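Local atomic coordinates of D-3-phosphoglycerate dehydrogenase oxidoreductase protein (Ralstonia solanacearum, PDB entry 3GG9), a protein that probably catalyses the NAD-dependent oxidation of D-3-phosphoglycerate, as a member of the D-isomer specific 2-hydroxyacid dehydrogenase family. Residues Q123-I126 with P127-V130; A206-K209 with D210-F213. One frame throughout, in Å; residues are numbered along the deposited sequence. Where two conformers were deposited one is given.

Interaction 1: residues Q123-I126 with P127-V130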
loop_
_atom_site.group_PDB
_atom_site.type_symbol
_atom_site.label_atom_id
_atom_site.label_comp_id
_atom_site.label_asym_id
_atom_site.label_seq_id
_atom_site.Cartn_x
_atom_site.Cartn_y
_atom_site.Cartn_z
ATOM N N GLN A 123 7.309 2.126 1.460
ATOM C CA GLN A 123 8.528 1.315 1.280
ATOM C C GLN A 123 8.704 0.789 -0.143
ATOM O O GLN A 123 9.823 0.463 -0.555
ATOM C CB GLN A 123 8.571 0.129 2.274
ATOM C CG GLN A 123 8.880 0.523 3.733
ATOM C CD GLN A 123 10.195 1.335 3.886
ATOM O OE1 GLN A 123 10.287 2.490 3.461
ATOM N NE2 GLN A 123 11.199 0.722 4.490
ATOM N N ARG A 124 7.602 0.678 -0.888
ATOM C CA ARG A 124 7.700 0.207 -2.265
ATOM C C ARG A 124 7.541 1.321 -3.277
ATOM O O ARG A 124 7.481 1.056 -4.492
ATOM C CB ARG A 124 6.726 -0.934 -2.572
ATOM C CG ARG A 124 7.097 -2.294 -1.879
ATOM C CD ARG A 124 8.574 -2.724 -2.119
ATOM N NE ARG A 124 8.783 -3.369 -3.423
ATOM C CZ ARG A 124 8.810 -4.684 -3.631
ATOM N NH1 ARG A 124 8.622 -5.535 -2.622
ATOM N NH2 ARG A 124 9.008 -5.139 -4.865
ATOM N N ARG A 125 7.449 2.540 -2.766
ATOM C CA ARG A 125 7.344 3.778 -3.593
ATOM C C ARG A 125 6.184 3.736 -4.574
ATOM O O ARG A 125 6.259 4.248 -5.690
ATOM C CB ARG A 125 8.680 4.110 -4.271
ATOM C CG ARG A 125 9.793 4.491 -3.289
ATOM C CD ARG A 125 10.564 3.277 -2.742
ATOM N NE ARG A 125 11.788 3.654 -2.034
ATOM C CZ ARG A 125 11.886 3.902 -0.727
ATOM N NH1 ARG A 125 13.062 4.209 -0.217
ATOM N NH2 ARG A 125 10.837 3.825 0.085
ATOM N N ILE A 126 5.096 3.111 -4.137
ATOM C CA ILE A 126 3.943 2.923 -4.986
ATOM C C ILE A 126 3.325 4.216 -5.583
ATOM O O ILE A 126 3.174 4.253 -6.788
ATOM C CB ILE A 126 2.913 2.000 -4.346
ATOM C CG1 ILE A 126 3.570 0.636 -4.153
ATOM C CG2 ILE A 126 1.632 1.949 -5.186
ATOM C CD1 ILE A 126 2.631 -0.399 -3.627
ATOM N N PRO A 127 3.001 5.255 -4.762
ATOM C CA PRO A 127 2.455 6.470 -5.379
ATOM C C PRO A 127 3.387 7.065 -6.444
ATOM O O PRO A 127 2.923 7.433 -7.532
ATOM C CB PRO A 127 2.313 7.432 -4.189
ATOM C CG PRO A 127 2.144 6.544 -3.025
ATOM C CD PRO A 127 3.075 5.402 -3.288
ATOM N N GLN A 128 4.682 7.120 -6.140
ATOM C CA GLN A 128 5.688 7.659 -7.061
ATOM C C GLN A 128 5.807 6.876 -8.381
ATOM O O GLN A 128 5.839 7.467 -9.451
ATOM C CB GLN A 128 7.058 7.770 -6.384
ATOM C CG GLN A 128 7.094 8.663 -5.131
ATOM C CD GLN A 128 6.878 7.892 -3.829
ATOM O OE1 GLN A 128 6.232 6.832 -3.803
ATOM N NE2 GLN A 128 7.435 8.416 -2.744
ATOM N N TYR A 129 5.863 5.555 -8.301
ATOM C CA TYR A 129 5.969 4.739 -9.495
ATOM C C TYR A 129 4.685 4.803 -10.319
ATOM O O TYR A 129 4.744 4.834 -11.549
ATOM C CB TYR A 129 6.219 3.275 -9.126
ATOM C CG TYR A 129 7.654 2.818 -8.962
ATOM C CD1 TYR A 129 8.537 2.763 -10.052
ATOM C CD2 TYR A 129 8.097 2.341 -7.730
ATOM C CE1 TYR A 129 9.866 2.287 -9.892
ATOM C CE2 TYR A 129 9.397 1.870 -7.563
ATOM C CZ TYR A 129 10.271 1.839 -8.643
ATOM O OH TYR A 129 11.542 1.345 -8.417
ATOM N N VAL A 130 3.530 4.798 -9.644
ATOM C CA VAL A 130 2.223 4.810 -10.318
ATOM C C VAL A 130 2.032 6.122 -11.106
ATOM O O VAL A 130 1.620 6.100 -12.276
ATOM C CB VAL A 130 1.062 4.636 -9.319
ATOM C CG1 VAL A 130 -0.268 5.067 -9.930
ATOM C CG2 VAL A 130 0.988 3.186 -8.851
#

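Interaction 2: residues A206-K209 with D210-F213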
loop_
_atom_site.group_PDB
_atom_site.type_symbol
_atom_site.label_atom_id
_atom_site.label_comp_id
_atom_site.label_asym_id
_atom_site.label_seq_id
_atom_site.Cartn_x
_atom_site.Cartn_y
_atom_site.Cartn_z
ATOM N N ALA A 206 12.237 -1.084 23.312
ATOM C CA ALA A 206 13.464 -0.372 23.027
ATOM C C ALA A 206 14.136 0.128 24.314
ATOM O O ALA A 206 13.446 0.432 25.287
ATOM C CB ALA A 206 13.179 0.789 22.080
ATOM N N GLU A 207 15.471 0.200 24.304
ATOM C CA GLU A 207 16.272 0.637 25.460
ATOM C C GLU A 207 15.845 2.003 25.956
ATOM O O GLU A 207 15.782 2.252 27.171
ATOM C CB GLU A 207 17.754 0.701 25.097
ATOM C CG GLU A 207 18.399 -0.642 24.886
ATOM C CD GLU A 207 19.877 -0.654 25.250
ATOM O OE1 GLU A 207 20.480 0.427 25.402
ATOM O OE2 GLU A 207 20.432 -1.760 25.387
ATOM N N SER A 208 15.540 2.881 24.997
ATOM C CA SER A 208 15.101 4.229 25.282
ATOM C C SER A 208 14.371 4.760 24.066
ATOM O O SER A 208 14.387 4.146 22.998
ATOM C CB SER A 208 16.305 5.125 25.583
ATOM O OG SER A 208 17.232 5.101 24.522
ATOM N N LYS A 209 13.723 5.898 24.247
ATOM C CA LYS A 209 13.143 6.648 23.145
ATOM C C LYS A 209 14.182 6.918 22.062
ATOM O O LYS A 209 13.915 6.696 20.882
ATOM C CB LYS A 209 12.563 7.955 23.674
ATOM C CG LYS A 209 11.856 8.793 22.653
ATOM C CD LYS A 209 11.324 10.021 23.364
ATOM C CE LYS A 209 11.089 11.152 22.412
ATOM N NZ LYS A 209 10.834 12.387 23.197
ATOM N N ASP A 210 15.365 7.367 22.476
ATOM C CA ASP A 210 16.495 7.590 21.567
ATOM C C ASP A 210 16.841 6.348 20.742
ATOM O O ASP A 210 17.110 6.447 19.548
ATOM C CB ASP A 210 17.745 8.038 22.339
ATOM C CG ASP A 210 17.565 9.366 23.062
ATOM O OD1 ASP A 210 18.570 9.869 23.613
ATOM O OD2 ASP A 210 16.439 9.909 23.094
ATOM N N ALA A 211 16.839 5.179 21.389
ATOM C CA ALA A 211 17.144 3.898 20.742
ATOM C C ALA A 211 16.122 3.513 19.666
ATOM O O ALA A 211 16.473 2.902 18.652
ATOM C CB ALA A 211 17.232 2.784 21.792
ATOM N N LEU A 212 14.865 3.870 19.905
ATOM C CA LEU A 212 13.781 3.607 18.962
ATOM C C LEU A 212 13.989 4.339 17.651
ATOM O O LEU A 212 13.825 3.759 16.585
ATOM C CB LEU A 212 12.437 3.988 19.577
ATOM C CG LEU A 212 11.187 3.520 18.827
ATOM C CD1 LEU A 212 10.873 2.043 19.171
ATOM C CD2 LEU A 212 10.033 4.427 19.212
ATOM N N PHE A 213 14.371 5.606 17.746
ATOM C CA PHE A 213 14.589 6.447 16.569
ATOM C C PHE A 213 15.865 6.091 15.793
ATOM O O PHE A 213 15.889 6.176 14.560
ATOM C CB PHE A 213 14.575 7.938 16.978
ATOM C CG PHE A 213 13.188 8.490 17.221
ATOM C CD1 PHE A 213 12.620 8.460 18.488
ATOM C CD2 PHE A 213 12.435 8.998 16.167
ATOM C CE1 PHE A 213 11.322 8.952 18.713
ATOM C CE2 PHE A 213 11.141 9.483 16.379
ATOM C CZ PHE A 213 10.586 9.474 17.654
#

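Interaction 1: residues Q123-I126 with P127-V130
Tyr129 N donates to Arg125 O over 2.9 Å, with an angle of 166° at the hydrogen, and one residue on Val130 N reaches Ile126 O, also at 2.9 Å. These two bonds form the opening turn of helix 126-134, with Arg125 as its N-cap residue. The Tyr129 side chain leaves its backbone toward the preceding loop and brings its ring edge to it. Its CD2 lies 3.5 Å from Arg124 O, which meets the ring at its edge and in its plane, while Arg125 CB stands out of the ring plane, 3.9 Å from the same CD2. Gln128 bends at chi2 (93°), bringing OE1 to 3.2 Å from Arg125 C; its NE2 is taken by Glu293 O. On the Ile126 side, CG2 meets CG2 of Val130 at 3.9 Å, the two branched chains meeting at a slant. Pro127 has no N-H to give, which suits a first turn, whose amides have no i-4 carbonyl within the helix to bond.

Farther out, Arg125 is gripped at its guanidinium by Ala122 O on NH2 and Phe152 O on NH1, and forms a cation-pi contact with Phe152. Arg124 and Tyr129 turn to the second subunit: Arg124 NH1 binds Ala110 O there, its NH2 binds Ile301 O and Gly302 O, and Tyr129 OH bonds Gln12 NE2, all four partners on that other chain. Ile126 and Val130 pack on Ala117 and Cys297 of the same neighbour. Arg125 has left-handed backbone angles (phi 55°) and also ends helix 109-123 in a Schellman motif, which makes this a helix-to-helix junction in which the positive-phi C' residue of one helix is also the N-cap of the next, set at the dimer interface of the NAD-binding domain.

Interaction 2: residues A206-K209 with D210-F213
Ser208 OG accepts from Ala211 N at 3.2 Å, the N-cap bond that starts helix 209-215 after strand 204-205 in the Rossmann-type NAD-binding domain. With chi1 at 56°, the hydroxyl sits between the serine's own backbone N and carbonyl carbon, a position from which it reaches the amide three residues on. Ser208 O accepts from Leu212 N at 3.1 Å, the donor tilted 21° from the carbonyl plane, so the cap residue receives through both side chain and backbone. Lys209 O takes two weak bonds, from Leu212 N and Phe213 N.

Two carbon contacts join the loop to the first turn. Ala206 CB meets Leu212 CD1 at 3.9 Å, and Glu207 CB touches Ala211 CB at the same distance. Leu212 goes on to pack against Phe166, Trp189 and Leu219 of the central sheet. The Lys209 chain, almost fully extended from chi1 of -176° outward, runs alongside Phe213 in the same direction; its NZ is bonded to Ile232 O. Their closest side-chain approach is Lys209 CG to Phe213 CE1 at 4.0 Å, while Lys209 O meets the ring edge in its plane, 3.2 Å from Phe213 CD1.

Both contacts open a helix in the family's NAD-binding region, yet they sit apart, their centres 29 Å from each other and their nearest atoms about 12 Å. Interaction 1 is mostly buried, partly by the second subunit, and joins two successive helices; interaction 2 follows an outermost strand of the seven-stranded sheet, is touched by no other chain of the assembly, and combines buried Leu212 and Phe213 with exposed Glu207. The capping chemistry differs too: a serine hydroxyl marks the start in 206-213, whereas 123-130 relies on main-chain bonds and sends its arginine and tyrosine polar ends to partners beyond the turn.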